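Local coordinates for 3-oxoacyl-[acyl-carrier protein] synthase (Thermus thermophilus, PDB 1UB7) that probably catalyses the first condensation of fatty acid synthesis, joining an acetyl group from acetyl-CoA to malonyl-ACP with loss of carbon dioxide, at residues L242-Q247 with A280-A285; L133-E138 with G159-V164; A248-I253 with V267-D272; V75-N80 with A103-A108; W113-A118 with L178-T183. One frame throughout, in Å; residues are numbered along the deposited sequence.

Contact 1: residues L242-Q247 with A280-A285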
# COMPACT_ATOMS: atom_id res chain seq x y z
N LEU A 242 -22.93 6.09 -17.08
CA LEU A 242 -22.94 4.74 -16.53
C LEU A 242 -22.32 4.70 -15.13
O LEU A 242 -21.28 5.32 -14.88
CB LEU A 242 -22.18 3.78 -17.45
CG LEU A 242 -22.07 2.30 -17.06
CD1 LEU A 242 -23.41 1.61 -17.22
CD2 LEU A 242 -21.03 1.63 -17.94
N PHE A 243 -23.00 3.99 -14.23
CA PHE A 243 -22.55 3.84 -12.86
C PHE A 243 -21.88 2.49 -12.80
O PHE A 243 -22.47 1.50 -13.24
CB PHE A 243 -23.72 3.86 -11.87
CG PHE A 243 -24.34 5.21 -11.69
CD1 PHE A 243 -24.97 5.86 -12.76
CD2 PHE A 243 -24.30 5.85 -10.45
CE1 PHE A 243 -25.55 7.12 -12.59
CE2 PHE A 243 -24.87 7.11 -10.28
CZ PHE A 243 -25.49 7.75 -11.35
N VAL A 244 -20.66 2.45 -12.27
CA VAL A 244 -19.92 1.21 -12.18
C VAL A 244 -19.57 0.99 -10.72
O VAL A 244 -18.68 1.64 -10.17
CB VAL A 244 -18.63 1.27 -13.02
CG1 VAL A 244 -18.07 -0.14 -13.21
CG2 VAL A 244 -18.93 1.92 -14.36
N PRO A 245 -20.32 0.10 -10.08
CA PRO A 245 -20.11 -0.21 -8.66
C PRO A 245 -19.27 -1.45 -8.45
O PRO A 245 -19.05 -2.24 -9.36
CB PRO A 245 -21.53 -0.44 -8.17
CG PRO A 245 -22.11 -1.22 -9.33
CD PRO A 245 -21.65 -0.39 -10.52
N HIS A 246 -18.79 -1.60 -7.22
CA HIS A 246 -18.03 -2.78 -6.85
C HIS A 246 -19.00 -3.93 -7.12
O HIS A 246 -20.18 -3.82 -6.81
CB HIS A 246 -17.69 -2.73 -5.36
CG HIS A 246 -17.03 -3.96 -4.84
ND1 HIS A 246 -17.05 -4.32 -3.51
CD2 HIS A 246 -16.30 -4.91 -5.48
CE1 HIS A 246 -16.37 -5.44 -3.35
NE2 HIS A 246 -15.90 -5.82 -4.53
N GLN A 247 -18.52 -5.01 -7.72
CA GLN A 247 -19.39 -6.16 -8.01
C GLN A 247 -19.31 -7.17 -6.88
O GLN A 247 -18.67 -8.21 -7.03
CB GLN A 247 -18.98 -6.83 -9.32
CG GLN A 247 -18.99 -5.91 -10.52
CD GLN A 247 -20.39 -5.45 -10.89
OE1 GLN A 247 -21.22 -6.26 -11.30
NE2 GLN A 247 -20.65 -4.16 -10.75
N ALA A 280 -10.22 -5.96 -8.53
CA ALA A 280 -10.31 -6.11 -9.98
C ALA A 280 -11.71 -5.89 -10.51
O ALA A 280 -11.93 -5.74 -11.71
CB ALA A 280 -9.83 -7.51 -10.39
N SER A 281 -12.66 -5.84 -9.59
CA SER A 281 -14.07 -5.71 -9.92
C SER A 281 -14.43 -4.60 -10.90
O SER A 281 -15.00 -4.84 -11.97
CB SER A 281 -14.84 -5.54 -8.62
OG SER A 281 -16.21 -5.79 -8.82
N ILE A 282 -14.11 -3.37 -10.53
CA ILE A 282 -14.43 -2.23 -11.37
C ILE A 282 -13.66 -2.21 -12.69
O ILE A 282 -14.23 -1.91 -13.74
CB ILE A 282 -14.23 -0.94 -10.55
CG1 ILE A 282 -15.26 -0.94 -9.42
CG2 ILE A 282 -14.35 0.27 -11.45
CD1 ILE A 282 -15.13 0.18 -8.42
N PRO A 283 -12.35 -2.51 -12.66
CA PRO A 283 -11.70 -2.48 -13.98
C PRO A 283 -12.25 -3.57 -14.93
O PRO A 283 -12.35 -3.34 -16.13
CB PRO A 283 -10.21 -2.63 -13.66
CG PRO A 283 -10.18 -3.19 -12.23
CD PRO A 283 -11.35 -2.50 -11.58
N LEU A 284 -12.62 -4.73 -14.39
CA LEU A 284 -13.21 -5.81 -15.20
C LEU A 284 -14.50 -5.32 -15.84
O LEU A 284 -14.77 -5.61 -17.01
CB LEU A 284 -13.53 -7.04 -14.34
CG LEU A 284 -12.35 -7.98 -14.07
CD1 LEU A 284 -12.71 -8.96 -13.00
CD2 LEU A 284 -11.96 -8.70 -15.38
N ALA A 285 -15.30 -4.58 -15.07
CA ALA A 285 -16.56 -4.03 -15.55
C ALA A 285 -16.36 -2.91 -16.57
O ALA A 285 -17.03 -2.89 -17.61
CB ALA A 285 -17.40 -3.51 -14.37
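Strand 242-245 and the helix at 281-285 run 143° apart in direction, their axes 8.3 Å from each other at closest, and the backbones come nearest where Gln247, just past the strand, meets Ser281. There the amide of Gln247 gives its N-H to the hydroxyl of Ser281, N to OG 2.7 Å, at 152° on the hydrogen. Ser281 can meet it because OG stands anti to its own backbone N (chi1 -163°). The same hydroxyl lies at the edge of the His246 ring, 3.5 Å from CD2. Gln247 then bends at chi2, and its NE2 returns to the carbonyl O of Pro245 at 2.9 Å from above the carbonyl plane; its OE1 accepts from the backbone N of Asn270 and of Val271. Behind this polar end, Val244 CG1 touches Ala285 CB at 3.6 Å and Ile282 CG2 at 4.1 Å, filling the space between strand and helix in the thiolase-type core. His246 NE2 is hydrogen-bonded to Asn276 OD1, and both residues are predicted to be catalytic. The serine bond fixes the amide that follows His246 and is consistent with a restrained backbone next to the ring, whose own NE2 is held by Asn276.

Contact 2: residues L133-E138 with G159-V164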
# COMPACT_ATOMS: atom_id res chain seq x y z
N LEU A 133 0.77 3.21 -13.63
CA LEU A 133 0.07 1.98 -13.95
C LEU A 133 -0.63 1.56 -12.67
O LEU A 133 0.03 1.16 -11.72
CB LEU A 133 1.04 0.87 -14.41
CG LEU A 133 0.42 -0.52 -14.69
CD1 LEU A 133 -0.57 -0.45 -15.86
CD2 LEU A 133 1.52 -1.51 -15.01
N ALA A 134 -1.95 1.66 -12.64
CA ALA A 134 -2.73 1.30 -11.46
C ALA A 134 -3.40 -0.07 -11.67
O ALA A 134 -4.29 -0.22 -12.50
CB ALA A 134 -3.78 2.38 -11.18
N VAL A 135 -2.98 -1.07 -10.90
CA VAL A 135 -3.52 -2.41 -11.06
C VAL A 135 -4.40 -2.86 -9.89
O VAL A 135 -4.08 -2.61 -8.74
CB VAL A 135 -2.38 -3.44 -11.21
CG1 VAL A 135 -2.93 -4.85 -11.26
CG2 VAL A 135 -1.55 -3.12 -12.45
N GLY A 136 -5.52 -3.50 -10.22
CA GLY A 136 -6.42 -4.04 -9.21
C GLY A 136 -6.35 -5.54 -9.44
O GLY A 136 -6.82 -6.01 -10.47
N ALA A 137 -5.74 -6.29 -8.52
CA ALA A 137 -5.60 -7.73 -8.70
C ALA A 137 -5.74 -8.54 -7.41
O ALA A 137 -5.07 -8.25 -6.41
CB ALA A 137 -4.25 -8.05 -9.36
N GLU A 138 -6.59 -9.56 -7.46
CA GLU A 138 -6.90 -10.43 -6.31
C GLU A 138 -7.00 -11.92 -6.62
O GLU A 138 -7.65 -12.32 -7.57
CB GLU A 138 -8.23 -10.02 -5.69
CG GLU A 138 -8.21 -8.69 -4.98
CD GLU A 138 -7.73 -8.80 -3.56
OE1 GLU A 138 -6.74 -9.52 -3.30
OE2 GLU A 138 -8.34 -8.15 -2.68
N GLY A 159 -7.95 -9.68 -12.40
CA GLY A 159 -6.94 -8.65 -12.53
C GLY A 159 -7.38 -7.59 -13.51
O GLY A 159 -7.97 -7.89 -14.55
N GLY A 160 -7.12 -6.34 -13.17
CA GLY A 160 -7.48 -5.25 -14.05
C GLY A 160 -6.38 -4.21 -13.96
O GLY A 160 -5.61 -4.20 -13.00
N ALA A 161 -6.30 -3.33 -14.95
CA ALA A 161 -5.26 -2.31 -14.94
C ALA A 161 -5.61 -1.12 -15.80
O ALA A 161 -6.34 -1.21 -16.79
CB ALA A 161 -3.96 -2.91 -15.43
N ALA A 162 -5.06 0.01 -15.43
CA ALA A 162 -5.29 1.20 -16.21
C ALA A 162 -4.06 2.08 -16.10
O ALA A 162 -3.30 2.00 -15.13
CB ALA A 162 -6.51 1.94 -15.68
N VAL A 163 -3.84 2.91 -17.10
CA VAL A 163 -2.71 3.80 -17.04
C VAL A 163 -3.32 5.16 -16.78
O VAL A 163 -4.23 5.57 -17.50
CB VAL A 163 -1.93 3.84 -18.36
CG1 VAL A 163 -0.96 5.02 -18.35
CG2 VAL A 163 -1.18 2.54 -18.54
N VAL A 164 -2.86 5.84 -15.73
CA VAL A 164 -3.38 7.17 -15.45
C VAL A 164 -2.36 8.21 -15.92
O VAL A 164 -1.16 8.08 -15.66
CB VAL A 164 -3.68 7.34 -13.93
CG1 VAL A 164 -4.10 8.75 -13.64
CG2 VAL A 164 -4.77 6.37 -13.51
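Leu133 and Val135 both carry a branch anti to the backbone N, CG in the leucine (chi1 176°) and CG1 in the valine (chi1 175°), and these settings lay their methyl groups against the neighbouring strand 159-164. The two strands are antiparallel neighbours in the five-stranded mixed sheet of the thiolase fold. From Leu133, CD1 reaches Val163 CG2 at 4.1 Å and Ala161 CB at 4.2 Å. Val135 divides its branches: CG2 packs on Ala161 CB at 3.8 Å, while CG1 comes within 3.3 Å of the carbonyl O of Gly160. Leu133, Val135, Ala137, Ala161 and Val163 line one face of the sheet, which helix 50-64 covers through Ala54, Val58 and Leu61. On the other face Ala134 and Ala162 are small, and Trp113 of helix 112-125 lies there, its indole NE1 bonded to Ala134 O.

Two hydrogen-bonded pairs join the backbones. Ala134 and Ala162 exchange N-H and C=O in both directions, with Ala134 N to Ala162 O at 2.9 Å and nearly straight on to the carbonyl. Gly136 and Gly160 do the same, and with neither bearing a side chain, this end of the face can take the CB of Ala280 close against the backbone. The Gly160 amide reaches the carbonyl of Gly136, N to O 2.7 Å, with an angle of 147° at the hydrogen.

Contact 3: residues A248-I253 with V267-D272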
# COMPACT_ATOMS: atom_id res chain seq x y z
N ALA A 248 -19.95 -6.88 -5.76
CA ALA A 248 -19.94 -7.78 -4.62
C ALA A 248 -21.23 -8.59 -4.50
O ALA A 248 -21.21 -9.80 -4.25
CB ALA A 248 -19.69 -6.99 -3.34
N ASN A 249 -22.36 -7.90 -4.67
CA ASN A 249 -23.66 -8.53 -4.55
C ASN A 249 -24.73 -7.78 -5.36
O ASN A 249 -24.86 -6.55 -5.27
CB ASN A 249 -24.06 -8.57 -3.06
CG ASN A 249 -25.48 -9.03 -2.85
OD1 ASN A 249 -26.43 -8.27 -3.03
ND2 ASN A 249 -25.63 -10.30 -2.46
N LEU A 250 -25.48 -8.53 -6.15
CA LEU A 250 -26.52 -7.95 -6.99
C LEU A 250 -27.61 -7.23 -6.18
O LEU A 250 -28.06 -6.16 -6.57
CB LEU A 250 -27.15 -9.05 -7.87
CG LEU A 250 -28.13 -8.63 -8.97
CD1 LEU A 250 -27.45 -7.71 -9.98
CD2 LEU A 250 -28.63 -9.88 -9.66
N ARG A 251 -28.01 -7.81 -5.05
CA ARG A 251 -29.04 -7.18 -4.21
C ARG A 251 -28.55 -5.80 -3.79
O ARG A 251 -29.30 -4.83 -3.84
CB ARG A 251 -29.32 -8.03 -2.96
CG ARG A 251 -29.62 -9.50 -3.25
CD ARG A 251 -30.71 -9.65 -4.30
NE ARG A 251 -30.43 -10.73 -5.23
CZ ARG A 251 -30.89 -10.79 -6.47
NH1 ARG A 251 -31.66 -9.81 -6.94
NH2 ARG A 251 -30.56 -11.80 -7.27
N ILE A 252 -27.28 -5.74 -3.40
CA ILE A 252 -26.65 -4.51 -2.95
C ILE A 252 -26.59 -3.48 -4.08
O ILE A 252 -26.88 -2.29 -3.88
CB ILE A 252 -25.21 -4.79 -2.42
CG1 ILE A 252 -25.28 -5.77 -1.24
CG2 ILE A 252 -24.53 -3.47 -2.01
CD1 ILE A 252 -23.96 -6.02 -0.53
N ILE A 253 -26.23 -3.94 -5.28
CA ILE A 253 -26.15 -3.06 -6.44
C ILE A 253 -27.56 -2.60 -6.77
O ILE A 253 -27.81 -1.43 -7.05
CB ILE A 253 -25.57 -3.83 -7.67
CG1 ILE A 253 -24.17 -4.35 -7.33
CG2 ILE A 253 -25.55 -2.93 -8.91
CD1 ILE A 253 -23.62 -5.41 -8.29
N VAL A 267 -26.19 1.06 -15.29
CA VAL A 267 -25.46 0.39 -14.23
C VAL A 267 -24.74 -0.83 -14.80
O VAL A 267 -25.35 -1.64 -15.50
CB VAL A 267 -26.40 -0.10 -13.13
CG1 VAL A 267 -25.66 -1.04 -12.19
CG2 VAL A 267 -26.96 1.10 -12.37
N ALA A 268 -23.45 -0.95 -14.48
CA ALA A 268 -22.63 -2.05 -14.96
C ALA A 268 -22.70 -3.28 -14.07
O ALA A 268 -22.57 -3.18 -12.85
CB ALA A 268 -21.19 -1.60 -15.10
N VAL A 269 -22.89 -4.44 -14.67
CA VAL A 269 -22.96 -5.68 -13.89
C VAL A 269 -22.20 -6.82 -14.55
O VAL A 269 -22.15 -6.93 -15.77
CB VAL A 269 -24.43 -6.18 -13.70
CG1 VAL A 269 -24.48 -7.31 -12.68
CG2 VAL A 269 -25.34 -5.02 -13.27
N ASN A 270 -21.60 -7.66 -13.72
CA ASN A 270 -20.89 -8.82 -14.21
C ASN A 270 -20.61 -9.75 -13.04
O ASN A 270 -20.02 -10.81 -13.20
CB ASN A 270 -19.59 -8.42 -14.96
CG ASN A 270 -18.48 -7.88 -14.05
OD1 ASN A 270 -17.71 -7.01 -14.47
ND2 ASN A 270 -18.36 -8.41 -12.84
N VAL A 271 -21.07 -9.34 -11.85
CA VAL A 271 -20.89 -10.15 -10.64
C VAL A 271 -21.50 -11.53 -10.85
O VAL A 271 -21.15 -12.49 -10.16
CB VAL A 271 -21.56 -9.49 -9.39
CG1 VAL A 271 -23.06 -9.33 -9.58
CG2 VAL A 271 -21.30 -10.34 -8.17
N ASP A 272 -22.40 -11.61 -11.82
CA ASP A 272 -23.08 -12.86 -12.17
C ASP A 272 -22.13 -13.85 -12.85
O ASP A 272 -22.28 -15.06 -12.69
CB ASP A 272 -24.27 -12.55 -13.09
CG ASP A 272 -23.87 -11.74 -14.32
OD1 ASP A 272 -23.24 -10.68 -14.16
OD2 ASP A 272 -24.20 -12.15 -15.46
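Apolar contacts carry the meeting of Leu250 and Ile253 with three valines, Val267, Val269 and Val271. Leu250 has CG anti to its backbone N (chi1 -172°), and its CD1 touches Val269 CG1 at 4.0 Å, the two side chains crossing at about a right angle. Ile253 works with two branches. Its CG2 meets Val267 CG1 at 3.8 Å, and its CD1 reaches Val271 CG1 at 4.2 Å as those side chains pass alongside, pointing opposite ways. Val271 holds CG1 between its backbone N and carbonyl carbon (chi1 61°), which turns CG1 to Ile253 and leaves CG2 to lie 4.0 Å from the carbonyl O of Ala248.

The segment 248-253 forms the start of helix 250-258 and contributes to the predicted ACP-binding region of this FabH enzyme, next to the predicted active-site residues His246 and Asn276; Val267 and Val269 lie on the extended chain that leads into helix 271-274, and Val271 is the helix's first residue.

Polar bonds lie within 248-253 or run to neighbours rather than between the two segments. Asn249 is the N-cap of its helix: OD1 accepts from Ile252 N at 2.7 Å, in the carbonyl plane and at 154° on the hydrogen, and its ND2 is bonded to Arg35 O. On the other side Gln247 reaches over, its OE1 accepting from the amides of Asn270 and Val271 and its NE2 bonding to Ala268 O.

Contact 4: residues V75-N80 with A103-A108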
# COMPACT_ATOMS: atom_id res chain seq x y z
N VAL A 75 4.19 2.09 -10.63
CA VAL A 75 3.27 0.98 -10.63
C VAL A 75 2.72 0.82 -9.22
O VAL A 75 3.47 0.69 -8.25
CB VAL A 75 3.95 -0.33 -11.03
CG1 VAL A 75 2.91 -1.44 -11.15
CG2 VAL A 75 4.68 -0.12 -12.33
N ILE A 76 1.39 0.89 -9.12
CA ILE A 76 0.71 0.71 -7.86
C ILE A 76 -0.20 -0.50 -8.03
O ILE A 76 -1.05 -0.52 -8.93
CB ILE A 76 -0.20 1.88 -7.50
CG1 ILE A 76 0.59 3.18 -7.36
CG2 ILE A 76 -0.90 1.56 -6.20
CD1 ILE A 76 -0.33 4.43 -7.13
N VAL A 77 -0.02 -1.51 -7.19
CA VAL A 77 -0.89 -2.68 -7.27
C VAL A 77 -1.86 -2.69 -6.09
O VAL A 77 -1.45 -2.85 -4.94
CB VAL A 77 -0.09 -4.01 -7.26
CG1 VAL A 77 -1.04 -5.18 -7.02
CG2 VAL A 77 0.63 -4.20 -8.61
N ALA A 78 -3.13 -2.47 -6.35
CA ALA A 78 -4.10 -2.51 -5.27
C ALA A 78 -4.49 -3.97 -5.14
O ALA A 78 -5.05 -4.56 -6.08
CB ALA A 78 -5.31 -1.67 -5.60
N THR A 79 -4.16 -4.57 -4.01
CA THR A 79 -4.47 -5.97 -3.76
C THR A 79 -4.54 -6.20 -2.26
O THR A 79 -4.13 -5.35 -1.48
CB THR A 79 -3.37 -6.90 -4.33
OG1 THR A 79 -3.77 -8.27 -4.18
CG2 THR A 79 -2.02 -6.67 -3.61
N ASN A 80 -5.08 -7.36 -1.88
CA ASN A 80 -5.18 -7.74 -0.48
C ASN A 80 -4.67 -9.17 -0.35
O ASN A 80 -4.74 -9.78 0.72
CB ASN A 80 -6.62 -7.61 0.01
CG ASN A 80 -7.10 -6.16 0.03
OD1 ASN A 80 -6.76 -5.38 0.93
ND2 ASN A 80 -7.89 -5.79 -0.97
N ALA A 103 7.58 1.49 -7.33
CA ALA A 103 6.46 0.56 -7.19
C ALA A 103 6.08 0.18 -5.77
O ALA A 103 6.94 0.03 -4.91
CB ALA A 103 6.78 -0.73 -7.97
N TYR A 104 4.78 0.01 -5.54
CA TYR A 104 4.33 -0.42 -4.23
C TYR A 104 2.94 -1.02 -4.25
O TYR A 104 2.16 -0.76 -5.17
CB TYR A 104 4.39 0.76 -3.28
CG TYR A 104 3.33 1.82 -3.48
CD1 TYR A 104 2.04 1.65 -2.97
CD2 TYR A 104 3.63 3.02 -4.11
CE1 TYR A 104 1.09 2.67 -3.07
CE2 TYR A 104 2.68 4.04 -4.22
CZ TYR A 104 1.43 3.86 -3.70
OH TYR A 104 0.51 4.88 -3.80
N ASP A 105 2.63 -1.84 -3.26
CA ASP A 105 1.29 -2.43 -3.15
C ASP A 105 0.47 -1.56 -2.21
O ASP A 105 0.99 -1.05 -1.22
CB ASP A 105 1.32 -3.85 -2.58
CG ASP A 105 1.96 -4.83 -3.51
OD1 ASP A 105 2.13 -4.47 -4.69
OD2 ASP A 105 2.30 -5.96 -3.08
N LEU A 106 -0.81 -1.39 -2.52
CA LEU A 106 -1.70 -0.61 -1.70
C LEU A 106 -2.78 -1.55 -1.12
O LEU A 106 -3.53 -2.19 -1.86
CB LEU A 106 -2.33 0.49 -2.57
CG LEU A 106 -3.29 1.51 -1.92
CD1 LEU A 106 -3.29 2.83 -2.71
CD2 LEU A 106 -4.71 0.90 -1.85
N LEU A 107 -2.85 -1.64 0.21
CA LEU A 107 -3.86 -2.49 0.85
C LEU A 107 -4.94 -1.64 1.51
O LEU A 107 -4.67 -0.92 2.47
CB LEU A 107 -3.22 -3.41 1.88
CG LEU A 107 -2.51 -4.62 1.31
CD1 LEU A 107 -1.49 -4.20 0.26
CD2 LEU A 107 -1.84 -5.35 2.42
N ALA A 108 -6.15 -1.71 0.98
CA ALA A 108 -7.27 -0.94 1.51
C ALA A 108 -8.60 -1.67 1.24
O ALA A 108 -9.65 -1.05 1.07
CB ALA A 108 -7.29 0.45 0.89
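Ile76 and Tyr104 lie side by side on adjacent parallel strands, the two strands of a beta-alpha-beta unit whose crossover runs through helix 89-96. From CB, Ile76 sends CG1 anti to its carbonyl carbon (chi1 -61°) and over one face of the Tyr104 ring, a CH-pi contact with CG1 4.2 Å from the ring centroid and 27° off its normal. The other branch, CG2, rests at 3.9 Å from Tyr104 CE1 and at 4.0 Å from Leu106 CB. Beyond CG1 the chain runs on extended to CD1, which ends 3.5 Å from Tyr104 OH. That hydroxyl has a weak hydrogen bond with Gln119 of the second subunit. A serine in place of Ile76 would probably leave the face of the Tyr104 ring without its hydrocarbon cover and open a gap beside Leu106.

On the opposite face of the sheet, Val77 and Asp105 also run side by side, Val77 CB lying 3.4 Å from Asp105 OD1. The carboxylate is gripped by the first two amides of helix 89-96, OD2 by Thr89 N and OD1 by Ala90 N, an arrangement in which the positive end of the helix dipole would probably stabilise the negative charge. Asp105 and Leu107 also pair with an antiparallel strand of the second subunit, carrying the sheet across the dimer interface. Within the chain the strands are stitched by backbone bonds: Val77 takes the amide of Leu106 on its carbonyl, Leu106 N to Val77 O 2.9 Å, with 167° at the hydrogen.

Contact 5: residues W113-A118 with L178-T183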
# COMPACT_ATOMS: atom_id res chain seq x y z
N TRP A 113 -8.56 -0.23 -5.57
CA TRP A 113 -8.30 0.24 -6.92
C TRP A 113 -8.66 1.70 -7.13
O TRP A 113 -7.92 2.44 -7.79
CB TRP A 113 -9.04 -0.62 -7.94
CG TRP A 113 -8.53 -0.39 -9.34
CD1 TRP A 113 -7.31 -0.74 -9.81
CD2 TRP A 113 -9.23 0.21 -10.44
NE1 TRP A 113 -7.19 -0.39 -11.14
CE2 TRP A 113 -8.36 0.19 -11.55
CE3 TRP A 113 -10.51 0.77 -10.59
CZ2 TRP A 113 -8.73 0.70 -12.79
CZ3 TRP A 113 -10.87 1.28 -11.83
CH2 TRP A 113 -9.98 1.24 -12.92
N ILE A 114 -9.81 2.11 -6.59
CA ILE A 114 -10.23 3.51 -6.70
C ILE A 114 -9.26 4.35 -5.87
O ILE A 114 -8.93 5.48 -6.25
CB ILE A 114 -11.66 3.71 -6.18
CG1 ILE A 114 -12.64 2.84 -6.97
CG2 ILE A 114 -12.05 5.16 -6.34
CD1 ILE A 114 -14.08 3.00 -6.51
N TYR A 115 -8.84 3.79 -4.73
CA TYR A 115 -7.85 4.45 -3.87
C TYR A 115 -6.59 4.65 -4.73
O TYR A 115 -6.00 5.73 -4.75
CB TYR A 115 -7.53 3.54 -2.68
CG TYR A 115 -8.22 3.93 -1.41
CD1 TYR A 115 -9.62 4.07 -1.36
CD2 TYR A 115 -7.49 4.18 -0.24
CE1 TYR A 115 -10.26 4.46 -0.18
CE2 TYR A 115 -8.13 4.58 0.94
CZ TYR A 115 -9.51 4.71 0.96
OH TYR A 115 -10.15 5.07 2.12
N ALA A 116 -6.19 3.61 -5.46
CA ALA A 116 -5.00 3.70 -6.31
C ALA A 116 -5.16 4.74 -7.43
O ALA A 116 -4.18 5.38 -7.83
CB ALA A 116 -4.68 2.33 -6.92
N LEU A 117 -6.37 4.88 -7.95
CA LEU A 117 -6.62 5.83 -9.02
C LEU A 117 -6.43 7.23 -8.47
O LEU A 117 -5.84 8.09 -9.12
CB LEU A 117 -8.05 5.67 -9.60
CG LEU A 117 -8.36 4.38 -10.39
CD1 LEU A 117 -9.83 4.35 -10.79
CD2 LEU A 117 -7.47 4.30 -11.63
N ALA A 118 -6.94 7.45 -7.25
CA ALA A 118 -6.82 8.75 -6.61
C ALA A 118 -5.34 9.03 -6.36
O ALA A 118 -4.84 10.13 -6.65
CB ALA A 118 -7.59 8.77 -5.30
N LEU A 178 -13.22 9.47 -0.75
CA LEU A 178 -12.55 8.32 -0.14
C LEU A 178 -12.73 8.34 1.36
O LEU A 178 -12.72 9.41 1.98
CB LEU A 178 -11.05 8.36 -0.45
CG LEU A 178 -10.51 8.57 -1.87
CD1 LEU A 178 -9.02 8.71 -1.78
CD2 LEU A 178 -10.89 7.40 -2.80
N GLY A 179 -12.87 7.17 1.97
CA GLY A 179 -13.04 7.13 3.40
C GLY A 179 -12.79 5.78 4.05
O GLY A 179 -12.72 4.75 3.39
N ALA A 180 -12.66 5.80 5.37
CA ALA A 180 -12.42 4.59 6.14
C ALA A 180 -13.04 4.69 7.53
O ALA A 180 -13.35 5.78 8.03
CB ALA A 180 -10.90 4.35 6.27
N ASP A 181 -13.21 3.54 8.15
CA ASP A 181 -13.74 3.48 9.49
C ASP A 181 -13.35 2.13 10.07
O ASP A 181 -14.07 1.15 9.91
CB ASP A 181 -15.26 3.64 9.49
CG ASP A 181 -15.82 3.73 10.88
OD1 ASP A 181 -15.60 2.78 11.65
OD2 ASP A 181 -16.47 4.75 11.21
N GLY A 182 -12.20 2.12 10.74
CA GLY A 182 -11.67 0.90 11.33
C GLY A 182 -12.41 0.34 12.54
O GLY A 182 -12.10 -0.77 12.97
N THR A 183 -13.36 1.09 13.10
CA THR A 183 -14.11 0.58 14.25
C THR A 183 -14.94 -0.62 13.75
O THR A 183 -15.42 -1.44 14.53
CB THR A 183 -15.06 1.65 14.85
OG1 THR A 183 -15.95 2.12 13.83
CG2 THR A 183 -14.28 2.82 15.42
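Tyr115 and Leu178 lie antiparallel, flank to flank, where helix 112-125 of the thiolase fold packs beside strand 172-180 of the C-terminal half's sheet. The tyrosine takes an unusual chi1 of -101°, away from the staggered positions, and this swings the ring out from the helix to Leu178 and Gly179. Leu178 has CG anti to the carbonyl carbon (chi1 -50°), which points its two methyls at the helix. CD2 meets Tyr115 CD1 at 3.8 Å and Ile114 CG2 at 4.3 Å, while CD1 turns to Ala118 CB, 3.8 Å away. Three residues on neighbouring turns of the helix thus receive one leucine.

Around them Ala313 of the next strand touches Ile114, Tyr115 and Leu178, and Phe102 of the second subunit packs on Leu178 at the dimer interface. An alanine at Tyr115 would probably leave Leu178 CD2 with less to rest on, open a gap beside Tyr104 of the second subunit and lose both weak bonds of the phenol. At its tip, whose position is less certain, the phenol bonds weakly to Ala103 N of the second subunit and to the strand, Tyr115 OH to Gly179 O at 2.9 Å, the carbonyl oxygen lying at the ring edge near its plane.

All five contacts are largely buried, but they differ in depth and chemistry. Contacts 2 and 4 share the five-stranded sheet and are backbone-bonded: contact 2 is antiparallel and internal to the chain, contact 4 parallel and on the strand through which the sheet continues into the second subunit. Contact 1, with its centre about 7 Å from that of the chain, joins the other sheet to a helix by one serine bond and apolar packing. Contact 3, nested in the loop closed by contact 1 and linked to contact 1 through Gln247, is apolar and has partly exposed residues. Contact 5 also reaches the subunit interface, and its Trp113 touches the sheet of contact 2 and the helix of contact 1.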